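Local atomic coordinates of N-acetylmuramoyl-L-alanine amidase domain-containing protein SAOUHSC_02979 (PDB entry 5T1Q), a protein that probably acts as a secreted amidase on bacterial cell-wall peptidoglycan, its glucosaminidase-like and CHAP domains both present in this piece of the longer protein. Residues A[62-67]-A[206-211]; A[69-74]-A[84-89]; A[168-173]-A[183-188]; A[176-181]-A[198-203]. All blocks are in the same frame, centred on the assembly; numbering follows the deposited sequence.

Interaction 1 of 4, residues A[62-67]-A[206-211]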
loop_
_atom_site.group_PDB
_atom_site.type_symbol
_atom_site.label_atom_id
_atom_site.label_comp_id
_atom_site.label_asym_id
_atom_site.label_seq_id
_atom_site.Cartn_x
_atom_site.Cartn_y
_atom_site.Cartn_z
ATOM N N GLN A 62 -15.064 -3.204 -7.416
ATOM C CA GLN A 62 -15.126 -3.824 -8.740
ATOM C C GLN A 62 -14.063 -4.933 -8.905
ATOM O O GLN A 62 -14.316 -5.942 -9.553
ATOM C CB GLN A 62 -15.001 -2.768 -9.841
ATOM C CG GLN A 62 -16.135 -1.747 -9.845
ATOM C CD GLN A 62 -17.503 -2.374 -10.101
ATOM O OE1 GLN A 62 -17.664 -3.238 -10.975
ATOM N NE2 GLN A 62 -18.501 -1.927 -9.349
ATOM N N PHE A 63 -12.889 -4.748 -8.307
ATOM C CA PHE A 63 -11.841 -5.770 -8.367
ATOM C C PHE A 63 -12.298 -7.040 -7.633
ATOM O O PHE A 63 -12.045 -8.151 -8.089
ATOM C CB PHE A 63 -10.537 -5.229 -7.776
ATOM C CG PHE A 63 -9.446 -6.245 -7.683
ATOM C CD1 PHE A 63 -8.709 -6.597 -8.811
ATOM C CD2 PHE A 63 -9.138 -6.846 -6.465
ATOM C CE1 PHE A 63 -7.684 -7.533 -8.723
ATOM C CE2 PHE A 63 -8.113 -7.782 -6.373
ATOM C CZ PHE A 63 -7.390 -8.126 -7.503
ATOM N N VAL A 64 -12.973 -6.866 -6.502
ATOM C CA VAL A 64 -13.510 -7.994 -5.757
ATOM C C VAL A 64 -14.495 -8.774 -6.637
ATOM O O VAL A 64 -14.445 -10.003 -6.675
ATOM C CB VAL A 64 -14.189 -7.544 -4.440
ATOM C CG1 VAL A 64 -15.003 -8.672 -3.823
ATOM C CG2 VAL A 64 -13.149 -7.052 -3.444
ATOM N N LYS A 65 -15.367 -8.061 -7.357
ATOM C CA LYS A 65 -16.347 -8.721 -8.235
ATOM C C LYS A 65 -15.697 -9.432 -9.417
ATOM O O LYS A 65 -16.219 -10.429 -9.889
ATOM C CB LYS A 65 -17.376 -7.729 -8.772
ATOM C CG LYS A 65 -18.297 -7.124 -7.730
ATOM C CD LYS A 65 -19.248 -6.148 -8.414
ATOM C CE LYS A 65 -20.161 -5.428 -7.443
ATOM N NZ LYS A 65 -21.081 -4.492 -8.165
ATOM N N SER A 66 -14.564 -8.920 -9.887
ATOM C CA SER A 66 -13.859 -9.533 -11.018
ATOM C C SER A 66 -13.254 -10.898 -10.677
ATOM O O SER A 66 -12.958 -11.665 -11.588
ATOM C CB SER A 66 -12.732 -8.630 -11.532
ATOM O OG SER A 66 -11.636 -8.608 -10.626
ATOM N N ILE A 67 -13.054 -11.192 -9.385
ATOM C CA ILE A 67 -12.445 -12.470 -8.965
ATOM C C ILE A 67 -13.148 -13.227 -7.831
ATOM O O ILE A 67 -12.699 -14.314 -7.468
ATOM C CB ILE A 67 -10.964 -12.277 -8.548
ATOM C CG1 ILE A 67 -10.849 -11.416 -7.281
ATOM C CG2 ILE A 67 -10.162 -11.686 -9.698
ATOM C CD1 ILE A 67 -9.443 -11.295 -6.754
ATOM N N TYR A 206 -14.363 -5.255 3.617
ATOM C CA TYR A 206 -14.982 -5.682 2.365
ATOM C C TYR A 206 -15.872 -6.932 2.498
ATOM O O TYR A 206 -16.369 -7.435 1.494
ATOM C CB TYR A 206 -13.939 -5.798 1.250
ATOM C CG TYR A 206 -13.397 -4.437 0.852
ATOM C CD1 TYR A 206 -14.169 -3.566 0.098
ATOM C CD2 TYR A 206 -12.123 -4.012 1.242
ATOM C CE1 TYR A 206 -13.696 -2.313 -0.263
ATOM C CE2 TYR A 206 -11.636 -2.759 0.880
ATOM C CZ TYR A 206 -12.436 -1.912 0.126
ATOM O OH TYR A 206 -11.991 -0.664 -0.252
ATOM N N GLN A 207 -16.094 -7.382 3.740
ATOM C CA GLN A 207 -16.975 -8.507 4.054
ATOM C C GLN A 207 -16.654 -9.735 3.204
ATOM O O GLN A 207 -17.548 -10.377 2.621
ATOM C CB GLN A 207 -18.438 -8.095 3.866
ATOM C CG GLN A 207 -18.900 -6.925 4.722
ATOM C CD GLN A 207 -19.035 -7.239 6.210
ATOM O OE1 GLN A 207 -19.290 -8.369 6.609
ATOM N NE2 GLN A 207 -18.902 -6.210 7.031
ATOM N N LEU A 208 -15.369 -10.076 3.160
ATOM C CA LEU A 208 -14.912 -11.165 2.324
ATOM C C LEU A 208 -15.241 -12.581 2.832
ATOM O O LEU A 208 -15.094 -13.545 2.067
ATOM C CB LEU A 208 -13.414 -11.016 2.057
ATOM C CG LEU A 208 -12.963 -9.674 1.461
ATOM C CD1 LEU A 208 -11.452 -9.674 1.242
ATOM C CD2 LEU A 208 -13.691 -9.368 0.158
ATOM N N THR A 209 -15.672 -12.732 4.089
ATOM C CA THR A 209 -16.053 -14.061 4.592
ATOM C C THR A 209 -17.301 -14.588 3.881
ATOM O O THR A 209 -17.536 -15.793 3.838
ATOM C CB THR A 209 -16.338 -14.073 6.105
ATOM O OG1 THR A 209 -17.350 -13.102 6.408
ATOM C CG2 THR A 209 -15.076 -13.764 6.893
ATOM N N GLN A 210 -18.093 -13.688 3.308
ATOM C CA GLN A 210 -19.300 -14.095 2.603
ATOM C C GLN A 210 -18.970 -14.985 1.385
ATOM O O GLN A 210 -19.877 -15.522 0.756
ATOM C CB GLN A 210 -20.132 -12.875 2.181
ATOM C CG GLN A 210 -19.644 -12.153 0.932
ATOM C CD GLN A 210 -20.450 -10.901 0.635
ATOM O OE1 GLN A 210 -21.308 -10.904 -0.254
ATOM N NE2 GLN A 210 -20.214 -9.839 1.408
ATOM N N PHE A 211 -17.678 -15.122 1.066
ATOM C CA PHE A 211 -17.222 -15.975 -0.040
ATOM C C PHE A 211 -16.529 -17.258 0.456
ATOM O O PHE A 211 -15.989 -18.022 -0.348
ATOM C CB PHE A 211 -16.275 -15.191 -0.960
ATOM C CG PHE A 211 -16.859 -13.899 -1.469
ATOM C CD1 PHE A 211 -17.921 -13.909 -2.372
ATOM C CD2 PHE A 211 -16.348 -12.672 -1.053
ATOM C CE1 PHE A 211 -18.461 -12.725 -2.842
ATOM C CE2 PHE A 211 -16.881 -11.484 -1.527
ATOM C CZ PHE A 211 -17.940 -11.511 -2.419
#
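Val64 is the residue of helix 58-78 that meets the turn 206-211, and a single methyl does the touching: Val64 CG1 lies 4.2 Å from Leu208 CD2 and 4.1 Å from Phe211 CE2. With chi1 at 168°, CG1 stands anti to the backbone N, aimed at the partner, and the contact is a small apolar one between three buried side chains. The methyl approaches the Phe211 ring obliquely, while Gln210 CG lies 3.7 Å above one face of that ring, over its centre. What brings Leu208 and Phe211 within range is the end of helix 195-205, a Schellman motif with Gln207, at positive phi, as its C-prime residue; Leu208 N bonds back to Ile203 O, and the chain then turns through the short 3-10 segment 208-211. Gln210 steadies that turn by bonding its NE2 to Gln207 O at 3.0 Å. Val64 also rests on Ile90 of helix 82-93 and on Tyr222, whose OH bonds Tyr206 O. Further along, Ser66 turns its hydroxyl back onto its own helix, where Ser66 OG donates to Phe63 O at 2.6 Å, with the donor tilted 21° from the carbonyl plane. Ile67 packs against Ala89 of helix 82-93.

Interaction 2 of 4, residues A[69-74]-A[84-89]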
loop_
_atom_site.group_PDB
_atom_site.type_symbol
_atom_site.label_atom_id
_atom_site.label_comp_id
_atom_site.label_asym_id
_atom_site.label_seq_id
_atom_site.Cartn_x
_atom_site.Cartn_y
_atom_site.Cartn_z
ATOM N N LYS A 69 -15.911 -14.912 -7.774
ATOM C CA LYS A 69 -16.423 -16.207 -8.214
ATOM C C LYS A 69 -15.307 -17.244 -8.289
ATOM O O LYS A 69 -15.445 -18.334 -7.751
ATOM C CB LYS A 69 -17.161 -16.120 -9.556
ATOM C CG LYS A 69 -17.746 -17.460 -9.974
ATOM C CD LYS A 69 -18.538 -17.402 -11.265
ATOM C CE LYS A 69 -19.003 -18.796 -11.635
ATOM N NZ LYS A 69 -19.643 -18.829 -12.972
ATOM N N ASP A 70 -14.212 -16.903 -8.964
ATOM C CA ASP A 70 -13.085 -17.832 -9.095
ATOM C C ASP A 70 -12.450 -18.130 -7.730
ATOM O O ASP A 70 -12.080 -19.273 -7.462
ATOM C CB ASP A 70 -12.051 -17.320 -10.111
ATOM C CG ASP A 70 -12.558 -17.375 -11.564
ATOM O OD1 ASP A 70 -13.461 -18.184 -11.870
ATOM O OD2 ASP A 70 -12.022 -16.628 -12.417
ATOM N N ALA A 71 -12.360 -17.117 -6.867
ATOM C CA ALA A 71 -11.808 -17.299 -5.510
ATOM C C ALA A 71 -12.700 -18.208 -4.667
ATOM O O ALA A 71 -12.200 -19.036 -3.901
ATOM C CB ALA A 71 -11.622 -15.966 -4.817
ATOM N N HIS A 72 -14.017 -18.053 -4.812
ATOM C CA HIS A 72 -14.975 -18.906 -4.095
ATOM C C HIS A 72 -14.839 -20.394 -4.457
ATOM O O HIS A 72 -14.770 -21.241 -3.572
ATOM C CB HIS A 72 -16.416 -18.466 -4.353
ATOM C CG HIS A 72 -17.430 -19.394 -3.768
ATOM N ND1 HIS A 72 -18.013 -20.410 -4.498
ATOM C CD2 HIS A 72 -17.918 -19.507 -2.511
ATOM C CE1 HIS A 72 -18.839 -21.087 -3.722
ATOM N NE2 HIS A 72 -18.801 -20.559 -2.512
ATOM N N ARG A 73 -14.832 -20.692 -5.757
ATOM C CA ARG A 73 -14.715 -22.078 -6.258
ATOM C C ARG A 73 -13.352 -22.670 -5.867
ATOM O O ARG A 73 -13.275 -23.804 -5.385
ATOM C CB ARG A 73 -14.887 -22.108 -7.782
ATOM C CG ARG A 73 -14.982 -23.503 -8.410
ATOM C CD ARG A 73 -14.812 -23.467 -9.933
ATOM N NE ARG A 73 -13.524 -22.860 -10.317
ATOM C CZ ARG A 73 -13.330 -21.592 -10.719
ATOM N NH1 ARG A 73 -14.348 -20.735 -10.862
ATOM N NH2 ARG A 73 -12.095 -21.180 -11.006
ATOM N N ILE A 74 -12.287 -21.903 -6.095
ATOM C CA ILE A 74 -10.927 -22.319 -5.718
ATOM C C ILE A 74 -10.846 -22.605 -4.210
ATOM O O ILE A 74 -10.234 -23.597 -3.801
ATOM C CB ILE A 74 -9.864 -21.290 -6.158
ATOM C CG1 ILE A 74 -9.674 -21.381 -7.678
ATOM C CG2 ILE A 74 -8.525 -21.555 -5.473
ATOM C CD1 ILE A 74 -8.770 -20.317 -8.266
ATOM N N VAL A 84 -9.076 -14.870 2.587
ATOM C CA VAL A 84 -7.650 -14.617 2.695
ATOM C C VAL A 84 -7.096 -14.402 1.287
ATOM O O VAL A 84 -6.349 -13.461 1.051
ATOM C CB VAL A 84 -6.915 -15.757 3.445
ATOM C CG1 VAL A 84 -5.402 -15.559 3.424
ATOM C CG2 VAL A 84 -7.406 -15.847 4.885
HETATM N N MSE A 85 -7.517 -15.241 0.348
HETATM C CA MSE A 85 -7.049 -15.153 -1.038
HETATM C C MSE A 85 -7.427 -13.831 -1.693
HETATM O O MSE A 85 -6.603 -13.211 -2.374
HETATM C CB MSE A 85 -7.619 -16.350 -1.802
HETATM C CG MSE A 85 -7.242 -16.375 -3.282
HETATM SE SE MSE A 85 -7.879 -18.081 -4.050
HETATM C CE MSE A 85 -7.156 -17.879 -5.868
ATOM N N ILE A 86 -8.668 -13.393 -1.498
ATOM C CA ILE A 86 -9.134 -12.148 -2.093
ATOM C C ILE A 86 -8.425 -10.946 -1.446
ATOM O O ILE A 86 -8.076 -9.983 -2.130
ATOM C CB ILE A 86 -10.666 -11.996 -1.981
ATOM C CG1 ILE A 86 -11.362 -13.080 -2.805
ATOM C CG2 ILE A 86 -11.096 -10.625 -2.487
ATOM C CD1 ILE A 86 -12.854 -13.172 -2.579
ATOM N N ALA A 87 -8.225 -11.020 -0.132
ATOM C CA ALA A 87 -7.559 -9.967 0.601
ATOM C C ALA A 87 -6.114 -9.831 0.154
ATOM O O ALA A 87 -5.625 -8.709 -0.009
ATOM C CB ALA A 87 -7.631 -10.236 2.091
ATOM N N GLN A 88 -5.429 -10.966 -0.030
ATOM C CA GLN A 88 -4.051 -10.942 -0.506
ATOM C C GLN A 88 -3.987 -10.365 -1.919
ATOM O O GLN A 88 -3.075 -9.591 -2.222
ATOM C CB GLN A 88 -3.387 -12.327 -0.443
ATOM C CG GLN A 88 -2.935 -12.716 0.951
ATOM C CD GLN A 88 -1.999 -13.918 0.966
ATOM O OE1 GLN A 88 -2.437 -15.066 1.026
ATOM N NE2 GLN A 88 -0.703 -13.647 1.006
ATOM N N ALA A 89 -4.959 -10.717 -2.767
ATOM C CA ALA A 89 -5.025 -10.160 -4.115
ATOM C C ALA A 89 -5.175 -8.641 -4.036
ATOM O O ALA A 89 -4.443 -7.907 -4.709
ATOM C CB ALA A 89 -6.170 -10.768 -4.921
#
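Ala71 and Ile86 make the closest contact between segments 69-74 and 84-89, with Ala71 CB 3.5 Å from Ile86 CG1. Because CG1 of Ile86 sits beside the backbone N (chi1 -65°), the branch reaches across to the alanine methyl, and Ile86 CD1 follows at 3.8 Å from Ala71 CB. The second apolar group pairs Ile74 with Met85, a selenomethionine whose extended chain crosses the isoleucine at about a right angle. Met85 SE lies 3.8 Å from Ile74 CG2, and Met85 CE lies 3.8 Å from Ile74 CD1. Met85 SE also passes Ala71 CB at 4.4 Å. The axes of segments 69-74 and 84-89 approach to 10.0 Å, at 140° between their directions, the form of a helical hairpin in the lysozyme-like glucosaminidase region. Around it, Phe109, Leu149 and Tyr152 touch Met85, while Phe211 touches Ile86. The salt bridge lies within segment 69-74: Arg73 NH1 meets Asp70 OD1 at 2.9 Å, the oxygen lying almost in the guanidinium plane and being met on its anti side. No hydrogen bond joins the two segments, and the contact between them therefore rests on apolar fit.

Interaction 3 of 4, residues A[168-173]-A[183-188]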
loop_
_atom_site.group_PDB
_atom_site.type_symbol
_atom_site.label_atom_id
_atom_site.label_comp_id
_atom_site.label_asym_id
_atom_site.label_seq_id
_atom_site.Cartn_x
_atom_site.Cartn_y
_atom_site.Cartn_z
ATOM N N LYS A 168 0.810 -24.595 5.143
ATOM C CA LYS A 168 -0.195 -25.542 5.644
ATOM C C LYS A 168 -1.077 -24.936 6.758
ATOM O O LYS A 168 -2.275 -25.176 6.767
ATOM C CB LYS A 168 0.445 -26.872 6.092
ATOM C CG LYS A 168 -0.565 -27.915 6.563
ATOM C CD LYS A 168 0.069 -29.267 6.867
ATOM C CE LYS A 168 -0.983 -30.235 7.382
ATOM N NZ LYS A 168 -0.480 -31.614 7.594
ATOM N N PRO A 169 -0.490 -24.149 7.689
ATOM C CA PRO A 169 -1.311 -23.496 8.726
ATOM C C PRO A 169 -2.381 -22.489 8.226
ATOM O O PRO A 169 -3.195 -22.044 9.032
ATOM C CB PRO A 169 -0.273 -22.770 9.586
ATOM C CG PRO A 169 0.976 -23.571 9.417
ATOM C CD PRO A 169 0.953 -24.027 7.991
ATOM N N THR A 170 -2.365 -22.106 6.947
ATOM C CA THR A 170 -3.405 -21.210 6.412
ATOM C C THR A 170 -4.567 -22.018 5.844
ATOM O O THR A 170 -5.618 -21.451 5.529
ATOM C CB THR A 170 -2.902 -20.274 5.298
ATOM O OG1 THR A 170 -2.609 -21.025 4.117
ATOM C CG2 THR A 170 -1.677 -19.475 5.750
ATOM N N TRP A 171 -4.365 -23.337 5.706
ATOM C CA TRP A 171 -5.393 -24.241 5.191
ATOM C C TRP A 171 -6.572 -24.176 6.126
ATOM O O TRP A 171 -6.402 -24.090 7.340
ATOM C CB TRP A 171 -4.878 -25.682 5.119
ATOM C CG TRP A 171 -3.793 -25.937 4.114
ATOM C CD1 TRP A 171 -3.032 -25.005 3.450
ATOM C CD2 TRP A 171 -3.223 -27.210 3.796
ATOM N NE1 TRP A 171 -2.090 -25.632 2.671
ATOM C CE2 TRP A 171 -2.178 -26.985 2.872
ATOM C CE3 TRP A 171 -3.520 -28.526 4.173
ATOM C CZ2 TRP A 171 -1.427 -28.025 2.324
ATOM C CZ3 TRP A 171 -2.771 -29.565 3.624
ATOM C CH2 TRP A 171 -1.740 -29.305 2.708
ATOM N N LYS A 172 -7.761 -24.255 5.550
ATOM C CA LYS A 172 -9.015 -24.131 6.308
ATOM C C LYS A 172 -9.121 -25.212 7.397
ATOM O O LYS A 172 -9.535 -24.934 8.517
ATOM C CB LYS A 172 -10.192 -24.203 5.331
ATOM C CG LYS A 172 -11.387 -23.338 5.675
ATOM C CD LYS A 172 -12.317 -23.284 4.475
ATOM C CE LYS A 172 -13.455 -22.312 4.681
ATOM N NZ LYS A 172 -14.320 -22.287 3.474
ATOM N N SER A 173 -8.690 -26.427 7.069
ATOM C CA SER A 173 -8.703 -27.544 8.018
ATOM C C SER A 173 -7.701 -27.391 9.183
ATOM O O SER A 173 -7.812 -28.094 10.182
ATOM C CB SER A 173 -8.428 -28.859 7.273
ATOM O OG SER A 173 -7.208 -28.797 6.556
ATOM N N SER A 183 -2.369 -14.625 10.400
ATOM C CA SER A 183 -1.220 -14.516 11.329
ATOM C C SER A 183 -0.023 -15.376 10.891
ATOM O O SER A 183 1.123 -15.051 11.204
ATOM C CB SER A 183 -1.607 -14.891 12.760
ATOM O OG SER A 183 -1.843 -16.279 12.872
ATOM N N HIS A 184 -0.293 -16.481 10.194
ATOM C CA HIS A 184 0.786 -17.350 9.685
ATOM C C HIS A 184 1.388 -16.833 8.371
ATOM O O HIS A 184 2.477 -17.245 7.985
ATOM C CB HIS A 184 0.319 -18.798 9.562
ATOM C CG HIS A 184 0.152 -19.481 10.885
ATOM N ND1 HIS A 184 -1.069 -19.607 11.516
ATOM C CD2 HIS A 184 1.063 -20.050 11.711
ATOM C CE1 HIS A 184 -0.906 -20.240 12.664
ATOM N NE2 HIS A 184 0.378 -20.524 12.805
ATOM N N LEU A 185 0.679 -15.944 7.686
ATOM C CA LEU A 185 1.224 -15.305 6.480
ATOM C C LEU A 185 2.209 -14.203 6.884
ATOM O O LEU A 185 3.044 -13.773 6.084
ATOM C CB LEU A 185 0.104 -14.724 5.617
ATOM C CG LEU A 185 -0.802 -15.750 4.930
ATOM C CD1 LEU A 185 -2.048 -15.087 4.385
ATOM C CD2 LEU A 185 -0.049 -16.486 3.826
ATOM N N SER A 186 2.110 -13.787 8.147
ATOM C CA SER A 186 2.942 -12.740 8.751
ATOM C C SER A 186 4.449 -12.825 8.486
ATOM O O SER A 186 5.091 -11.799 8.289
ATOM C CB SER A 186 2.717 -12.741 10.277
ATOM O OG SER A 186 3.469 -11.733 10.932
ATOM N N LYS A 187 5.013 -14.026 8.498
ATOM C CA LYS A 187 6.468 -14.179 8.312
ATOM C C LYS A 187 6.878 -15.145 7.217
ATOM O O LYS A 187 8.063 -15.343 6.978
ATOM C CB LYS A 187 7.116 -14.540 9.664
ATOM C CG LYS A 187 7.149 -13.332 10.600
ATOM C CD LYS A 187 7.200 -13.658 12.085
ATOM C CE LYS A 187 6.933 -12.383 12.889
ATOM N NZ LYS A 187 6.813 -12.604 14.356
ATOM N N THR A 188 5.902 -15.695 6.506
ATOM C CA THR A 188 6.170 -16.661 5.451
ATOM C C THR A 188 5.901 -16.126 4.041
ATOM O O THR A 188 6.320 -16.744 3.059
ATOM C CB THR A 188 5.301 -17.908 5.671
ATOM O OG1 THR A 188 3.925 -17.522 5.708
ATOM C CG2 THR A 188 5.662 -18.589 6.983
#
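Pro169 lays its CB over the centre of one face of the His184 imidazole, a CH-pi contact of 3.6 Å from Pro169 CB to the ring centroid and only 13° off the ring normal. The same Pro169 CB comes within 3.6 Å of His184 CG. Beside this pair, Thr170 CG2 reaches Leu185 CD2 at 3.9 Å, the two side chains crossing at about a right angle. Thr170 divides its two ends between different tasks: chi1 of 69° sets OG1 between the backbone N and the carbonyl carbon, where it bonds Tyr167 O, and the methyl is left to meet the leucine. The contact joins the 3-10 turn 168-170, in the connection after helix 145-158, to segment 183-188, on helix 178-185, within the lysozyme-like glucosaminidase region; the chain between them folds back in a short loop and the first turn of that helix. The imidazole is positioned by its ND1, which bonds Asp180 O one turn earlier in the helix. Beyond it, Thr188 OG1 bonds back to His184 O at 2.7 Å, in the carbonyl plane and on a lone pair. Leu185, which is buried, packs against Val84 and Gln88 of helix 82-93 and against Leu199 of helix 195-205.

Interaction 4 of 4, residues A[176-181]-A[198-203]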
loop_
_atom_site.group_PDB
_atom_site.type_symbol
_atom_site.label_atom_id
_atom_site.label_comp_id
_atom_site.label_asym_id
_atom_site.label_seq_id
_atom_site.Cartn_x
_atom_site.Cartn_y
_atom_site.Cartn_z
ATOM N N ASP A 176 -8.713 -22.440 12.517
ATOM C CA ASP A 176 -10.105 -22.329 12.988
ATOM C C ASP A 176 -10.883 -21.180 12.313
ATOM O O ASP A 176 -12.062 -21.340 11.983
ATOM C CB ASP A 176 -10.148 -22.180 14.519
ATOM C CG ASP A 176 -9.559 -23.389 15.255
ATOM O OD1 ASP A 176 -9.560 -24.512 14.702
ATOM O OD2 ASP A 176 -9.105 -23.215 16.409
ATOM N N SER A 177 -10.220 -20.039 12.117
ATOM C CA SER A 177 -10.826 -18.888 11.436
ATOM C C SER A 177 -9.803 -18.241 10.526
ATOM O O SER A 177 -8.611 -18.577 10.567
ATOM C CB SER A 177 -11.322 -17.841 12.432
ATOM O OG SER A 177 -10.234 -17.150 13.019
ATOM N N TYR A 178 -10.261 -17.271 9.743
ATOM C CA TYR A 178 -9.379 -16.565 8.828
ATOM C C TYR A 178 -8.240 -15.832 9.555
ATOM O O TYR A 178 -7.160 -15.683 8.983
ATOM C CB TYR A 178 -10.156 -15.605 7.911
ATOM C CG TYR A 178 -10.673 -14.351 8.565
ATOM C CD1 TYR A 178 -9.866 -13.223 8.670
ATOM C CD2 TYR A 178 -11.983 -14.270 9.042
ATOM C CE1 TYR A 178 -10.334 -12.053 9.253
ATOM C CE2 TYR A 178 -12.461 -13.103 9.626
ATOM C CZ TYR A 178 -11.626 -11.999 9.730
ATOM O OH TYR A 178 -12.080 -10.841 10.299
ATOM N N LYS A 179 -8.467 -15.393 10.802
ATOM C CA LYS A 179 -7.403 -14.690 11.558
ATOM C C LYS A 179 -6.221 -15.579 11.950
ATOM O O LYS A 179 -5.117 -15.084 12.179
ATOM C CB LYS A 179 -7.943 -13.930 12.780
ATOM C CG LYS A 179 -8.604 -12.600 12.425
ATOM C CD LYS A 179 -8.668 -11.632 13.612
ATOM C CE LYS A 179 -9.822 -11.902 14.563
ATOM N NZ LYS A 179 -11.104 -11.346 14.037
ATOM N N ASP A 180 -6.448 -16.883 12.041
ATOM C CA ASP A 180 -5.363 -17.806 12.340
ATOM C C ASP A 180 -4.488 -17.903 11.091
ATOM O O ASP A 180 -3.257 -17.907 11.177
ATOM C CB ASP A 180 -5.920 -19.172 12.740
ATOM C CG ASP A 180 -6.717 -19.116 14.044
ATOM O OD1 ASP A 180 -6.121 -18.759 15.084
ATOM O OD2 ASP A 180 -7.929 -19.442 14.032
ATOM N N ALA A 181 -5.146 -17.925 9.933
ATOM C CA ALA A 181 -4.465 -18.006 8.651
ATOM C C ALA A 181 -3.648 -16.750 8.336
ATOM O O ALA A 181 -2.477 -16.852 7.960
ATOM C CB ALA A 181 -5.464 -18.286 7.543
ATOM N N LYS A 198 -3.166 -5.894 8.260
ATOM C CA LYS A 198 -3.631 -5.341 6.997
ATOM C C LYS A 198 -4.646 -6.275 6.333
ATOM O O LYS A 198 -5.705 -5.822 5.896
ATOM C CB LYS A 198 -2.457 -5.059 6.056
ATOM C CG LYS A 198 -1.632 -3.844 6.460
ATOM C CD LYS A 198 -0.458 -3.658 5.517
ATOM C CE LYS A 198 0.311 -2.389 5.824
ATOM N NZ LYS A 198 1.364 -2.162 4.800
ATOM N N LEU A 199 -4.335 -7.571 6.263
ATOM C CA LEU A 199 -5.266 -8.526 5.664
ATOM C C LEU A 199 -6.587 -8.556 6.434
ATOM O O LEU A 199 -7.656 -8.534 5.828
ATOM C CB LEU A 199 -4.665 -9.935 5.585
ATOM C CG LEU A 199 -3.490 -10.161 4.633
ATOM C CD1 LEU A 199 -3.072 -11.621 4.679
ATOM C CD2 LEU A 199 -3.831 -9.770 3.203
ATOM N N ASN A 200 -6.505 -8.581 7.760
ATOM C CA ASN A 200 -7.688 -8.596 8.610
ATOM C C ASN A 200 -8.552 -7.373 8.331
ATOM O O ASN A 200 -9.763 -7.494 8.199
ATOM C CB ASN A 200 -7.297 -8.686 10.099
ATOM C CG ASN A 200 -6.599 -10.002 10.440
ATOM O OD1 ASN A 200 -6.707 -10.988 9.706
ATOM N ND2 ASN A 200 -5.878 -10.021 11.551
ATOM N N SER A 201 -7.917 -6.211 8.190
ATOM C CA SER A 201 -8.638 -4.977 7.883
ATOM C C SER A 201 -9.397 -5.077 6.555
ATOM O O SER A 201 -10.533 -4.619 6.449
ATOM C CB SER A 201 -7.672 -3.798 7.819
ATOM O OG SER A 201 -8.366 -2.605 7.497
ATOM N N ILE A 202 -8.753 -5.647 5.544
ATOM C CA ILE A 202 -9.377 -5.807 4.232
ATOM C C ILE A 202 -10.561 -6.788 4.315
ATOM O O ILE A 202 -11.644 -6.517 3.802
ATOM C CB ILE A 202 -8.352 -6.306 3.186
ATOM C CG1 ILE A 202 -7.256 -5.256 2.972
ATOM C CG2 ILE A 202 -9.051 -6.605 1.863
ATOM C CD1 ILE A 202 -6.053 -5.735 2.181
ATOM N N ILE A 203 -10.340 -7.920 4.972
ATOM C CA ILE A 203 -11.365 -8.952 5.099
ATOM C C ILE A 203 -12.610 -8.425 5.793
ATOM O O ILE A 203 -13.733 -8.660 5.328
ATOM C CB ILE A 203 -10.820 -10.181 5.850
ATOM C CG1 ILE A 203 -9.723 -10.856 5.003
ATOM C CG2 ILE A 203 -11.944 -11.171 6.147
ATOM C CD1 ILE A 203 -8.935 -11.905 5.735
HETATM O O HOH W 1 -4.509 -12.417 12.230
#
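Tyr178 takes the less common first torsion, chi1 73°, which sets its ring between the backbone N and the carbonyl carbon and turns one face to Ile203. Ile203, with CG2 anti to its backbone N and CG1 beside it, offers both branches. Ile203 CG2 sits over that face, 3.7 Å from the centroid of the Tyr178 ring and 15° off the normal, a CH-pi contact, while Ile203 CD1 presses on the ring rim at 3.3 Å from Tyr178 CD1. Asn200 comes to the edge of the same ring, near its plane, with Asn200 OD1 3.8 Å from Tyr178 CE1. The Asn200 and Lys179 side chains cross at about a right angle, Asn200 OD1 lying 3.7 Å from Lys179 CG. Both ends of this amide are engaged: Asn200 OD1 bonds Thr182 OG1, and Asn200 ND2 donates to a water at 2.8 Å, which in turn donates to Lys179 O at 2.7 Å, bridging the two helices. Ser177 is the N-cap, its OG accepting weakly from Lys179 N. Through Ser177 N to Asp180 OD2, at 3.0 Å, Ser177 and Asp180 form a capping box, here starting helix 178-185 against helix 195-205 in the glucosaminidase-like domain.

In the fold
All four contacts lie in the lysozyme-like glucosaminidase part of the chain, and show how a helical domain is assembled from small patches, most of which touch one another. Interactions 1 and 2 share helix 58-78, their centres about 8 Å apart; interactions 3 and 4 share helix 178-185, with centres about 10 Å apart. Along the chain, interaction 1 spans the other three, interaction 2 closes before interactions 3 and 4 open, and those two cross. Helix 82-93 links the groups: Ala87 CB meets Ile203 CG1 at 3.6 Å, and Val84 CG1 meets Leu185 CD1 at 3.5 Å. Interactions 1 and 3, about 20 Å apart between centres, do not touch, but interactions 2 and 4 each touch both of them.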